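Local coordinates for proteasome assembly chaperone family protein (Pyrococcus furiosus, PDB 3VR0), which activates the archaeal proteasome and belongs to the PAC2 family of proteasome assembly chaperone homologues, at the interface of chains A and B. Numbering follows the deposited sequence. Chains: chain A/B, Putative uncharacterized protein.

The interface of chains A and B. Residues chain A 17, 67-68, 70-73, 84; chain B 116-117, 119-120, 189-191, 195.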
loop_
_atom_site.group_PDB
_atom_site.type_symbol
_atom_site.label_atom_id
_atom_site.label_comp_id
_atom_site.label_asym_id
_atom_site.label_seq_id
_atom_site.Cartn_x
_atom_site.Cartn_y
_atom_site.Cartn_z
ATOM N N MET A 17 -14.729 -12.839 0.492
ATOM C CA MET A 17 -13.972 -11.728 -0.161
ATOM C C MET A 17 -12.549 -11.624 0.413
ATOM O O MET A 17 -12.049 -10.518 0.688
ATOM C CB MET A 17 -14.722 -10.383 -0.027
ATOM C CG MET A 17 -15.970 -10.232 -0.945
ATOM S SD MET A 17 -15.621 -10.107 -2.741
ATOM C CE MET A 17 -14.653 -8.642 -2.884
ATOM N N SER A 67 -13.577 -8.249 -6.478
ATOM C CA SER A 67 -12.259 -8.205 -5.923
ATOM C C SER A 67 -12.177 -7.239 -4.756
ATOM O O SER A 67 -12.625 -6.088 -4.867
ATOM C CB SER A 67 -11.226 -7.736 -6.982
ATOM O OG SER A 67 -9.939 -7.760 -6.415
ATOM N N PRO A 68 -11.498 -7.664 -3.673
ATOM C CA PRO A 68 -11.301 -6.742 -2.539
ATOM C C PRO A 68 -10.153 -5.752 -2.856
ATOM O O PRO A 68 -9.813 -4.881 -2.016
ATOM C CB PRO A 68 -10.953 -7.681 -1.377
ATOM C CG PRO A 68 -10.303 -8.936 -2.075
ATOM C CD PRO A 68 -11.099 -9.044 -3.385
ATOM N N PHE A 70 -10.525 -3.920 -5.639
ATOM C CA PHE A 70 -11.241 -2.836 -6.287
ATOM C C PHE A 70 -11.529 -1.769 -5.225
ATOM O O PHE A 70 -11.498 -2.061 -4.032
ATOM C CB PHE A 70 -12.571 -3.312 -6.890
ATOM C CG PHE A 70 -12.422 -4.220 -8.108
ATOM C CD1 PHE A 70 -11.266 -4.180 -8.924
ATOM C CD2 PHE A 70 -13.503 -5.038 -8.501
ATOM C CE1 PHE A 70 -11.168 -5.003 -10.080
ATOM C CE2 PHE A 70 -13.436 -5.843 -9.659
ATOM C CZ PHE A 70 -12.251 -5.842 -10.436
ATOM N N MET A 71 -11.837 -0.560 -5.684
ATOM C CA MET A 71 -12.157 0.549 -4.832
ATOM C C MET A 71 -13.292 0.154 -3.846
ATOM O O MET A 71 -14.196 -0.607 -4.210
ATOM C CB MET A 71 -12.492 1.748 -5.734
ATOM C CG MET A 71 -13.065 2.964 -5.004
ATOM S SD MET A 71 -11.921 3.655 -3.753
ATOM C CE MET A 71 -13.192 4.607 -2.837
ATOM N N HIS A 72 -13.200 0.639 -2.592
ATOM C CA HIS A 72 -14.074 0.193 -1.513
ATOM C C HIS A 72 -15.413 0.916 -1.500
ATOM O O HIS A 72 -15.753 1.648 -0.544
ATOM C CB HIS A 72 -13.388 0.314 -0.131
ATOM C CG HIS A 72 -12.780 1.656 0.129
ATOM N ND1 HIS A 72 -11.566 2.043 -0.399
ATOM C CD2 HIS A 72 -13.229 2.711 0.851
ATOM C CE1 HIS A 72 -11.298 3.281 -0.017
ATOM N NE2 HIS A 72 -12.287 3.704 0.748
ATOM N N GLN A 73 -16.197 0.693 -2.562
ATOM C CA GLN A 73 -17.473 1.341 -2.690
ATOM C C GLN A 73 -18.460 0.381 -3.347
ATOM O O GLN A 73 -18.050 -0.624 -3.973
ATOM C CB GLN A 73 -17.299 2.608 -3.519
ATOM C CG GLN A 73 -17.009 2.339 -5.017
ATOM C CD GLN A 73 -16.582 3.617 -5.748
ATOM O OE1 GLN A 73 -16.308 4.644 -5.130
ATOM N NE2 GLN A 73 -16.515 3.547 -7.048
ATOM N N LEU A 84 -21.509 -4.118 -5.446
ATOM C CA LEU A 84 -20.032 -4.024 -5.521
ATOM C C LEU A 84 -19.617 -3.719 -6.934
ATOM O O LEU A 84 -20.327 -4.082 -7.868
ATOM C CB LEU A 84 -19.379 -5.359 -5.115
ATOM C CG LEU A 84 -19.485 -5.656 -3.591
ATOM C CD1 LEU A 84 -18.868 -7.036 -3.247
ATOM C CD2 LEU A 84 -18.829 -4.566 -2.831
ATOM N N SER B 116 -7.904 -0.155 0.328
ATOM C CA SER B 116 -9.213 -0.702 -0.006
ATOM C C SER B 116 -9.372 -2.086 0.510
ATOM O O SER B 116 -10.444 -2.441 1.017
ATOM C CB SER B 116 -9.497 -0.622 -1.508
ATOM O OG SER B 116 -9.692 0.765 -1.867
ATOM N N TYR B 117 -8.327 -2.890 0.383
ATOM C CA TYR B 117 -8.366 -4.245 0.906
ATOM C C TYR B 117 -8.859 -4.272 2.405
ATOM O O TYR B 117 -9.681 -5.107 2.801
ATOM C CB TYR B 117 -6.962 -4.886 0.783
ATOM C CG TYR B 117 -6.999 -6.328 1.162
ATOM C CD1 TYR B 117 -7.350 -7.295 0.209
ATOM C CD2 TYR B 117 -6.709 -6.745 2.477
ATOM C CE1 TYR B 117 -7.438 -8.655 0.550
ATOM C CE2 TYR B 117 -6.795 -8.106 2.837
ATOM C CZ TYR B 117 -7.148 -9.054 1.865
ATOM O OH TYR B 117 -7.252 -10.411 2.167
ATOM N N HIS B 119 -10.810 -2.178 4.070
ATOM C CA HIS B 119 -12.294 -2.013 4.152
ATOM C C HIS B 119 -13.012 -3.300 3.933
ATOM O O HIS B 119 -13.932 -3.610 4.650
ATOM C CB HIS B 119 -12.774 -1.030 3.125
ATOM C CG HIS B 119 -12.332 0.361 3.398
ATOM N ND1 HIS B 119 -13.088 1.235 4.146
ATOM C CD2 HIS B 119 -11.201 1.026 3.066
ATOM C CE1 HIS B 119 -12.454 2.388 4.254
ATOM N NE2 HIS B 119 -11.300 2.285 3.618
ATOM N N PHE B 120 -12.603 -4.063 2.909
ATOM C CA PHE B 120 -13.241 -5.328 2.609
ATOM C C PHE B 120 -13.050 -6.276 3.768
ATOM O O PHE B 120 -13.953 -6.986 4.157
ATOM C CB PHE B 120 -12.698 -5.934 1.286
ATOM C CG PHE B 120 -13.344 -5.314 0.049
ATOM C CD1 PHE B 120 -14.535 -5.855 -0.482
ATOM C CD2 PHE B 120 -12.775 -4.207 -0.564
ATOM C CE1 PHE B 120 -15.175 -5.280 -1.591
ATOM C CE2 PHE B 120 -13.391 -3.628 -1.676
ATOM C CZ PHE B 120 -14.614 -4.155 -2.183
ATOM N N ILE B 189 -21.470 4.725 -3.022
ATOM C CA ILE B 189 -21.471 4.852 -1.582
ATOM C C ILE B 189 -20.164 4.187 -1.113
ATOM O O ILE B 189 -19.924 3.016 -1.389
ATOM C CB ILE B 189 -22.667 4.154 -0.939
ATOM C CG1 ILE B 189 -23.977 4.505 -1.700
ATOM C CG2 ILE B 189 -22.724 4.487 0.587
ATOM C CD1 ILE B 189 -25.187 3.664 -1.263
ATOM N N VAL B 190 -19.321 4.976 -0.453
ATOM C CA VAL B 190 -17.933 4.643 -0.129
ATOM C C VAL B 190 -17.876 4.208 1.340
ATOM O O VAL B 190 -18.506 4.806 2.199
ATOM C CB VAL B 190 -17.046 5.899 -0.342
ATOM C CG1 VAL B 190 -15.518 5.629 0.031
ATOM C CG2 VAL B 190 -17.221 6.472 -1.825
ATOM N N GLY B 191 -17.163 3.123 1.601
ATOM C CA GLY B 191 -16.891 2.663 2.946
ATOM C C GLY B 191 -17.958 1.708 3.443
ATOM O O GLY B 191 -18.731 1.151 2.645
ATOM N N LEU B 195 -20.300 -1.079 1.531
ATOM C CA LEU B 195 -19.708 -2.404 1.487
ATOM C C LEU B 195 -20.452 -3.391 2.324
ATOM O O LEU B 195 -20.546 -4.569 1.953
ATOM C CB LEU B 195 -18.222 -2.340 1.957
ATOM C CG LEU B 195 -17.125 -1.803 1.033
ATOM C CD1 LEU B 195 -15.700 -2.237 1.510
ATOM C CD2 LEU B 195 -17.303 -2.208 -0.387
#
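This patch joins two copies of a PAC2-family protein in the deposited tetramer; the same contact may or may not form in solution. A loop of chain A, running into strand 73-76, meets the start of helix 116-130 and the end of strand 188-190 in chain B.

Two hydrogen bonds grip A:His72. Its imidazole ND1 lies 2.7 Å from the hydroxyl OG of B:Ser116, which sits at the ring edge, in plane. The bond is nearly straight, 167° at the hydrogen, but its direction is not decided. The backbone N of B:Gly191 donates to the carbonyl O of A:His72 at 3.0 Å, nearly along the C=O axis. Beside it, A:Gln73 and B:Val190 form an antiparallel beta bridge, so strand 73-76 of chain A and strand 188-190 of chain B meet at this pair.

The A:His72 ring also stacks on B:His119. The planes are 3° apart and the centroids 3.6 Å apart. A:His72 CG takes the crowded position between backbone N and carbonyl carbon (chi1 50°), which brings the ring face onto B:His119 while ND1 reaches B:Ser116. A:Met71 CE covers the opposite face, toward the rim, and also touches B:Val190 CG1 at 3.8 Å. With contacts on both faces and at the edge, the ring is probably restricted in turning. A positive charge on both stacked rings would probably weaken the stack.

Apolar packing centres on B:Phe120. A:Pro68 CA lies over one face of the B:Phe120 ring, toward the rim and 3.6 Å from its centroid, in a CH-pi contact. B:Leu195 CD1 of the same chain backs the other face. The side chains of A:Leu84 and B:Phe120 meet tip to tip, with A:Leu84 CD2 3.9 Å from B:Phe120 CE1. Those of A:Leu84 and B:Leu195 cross at about a right angle, CD2 against CD2. An alanine in place of B:Phe120 would probably loosen the interface by losing the ring face under A:Pro68 and the tip contact with A:Leu84.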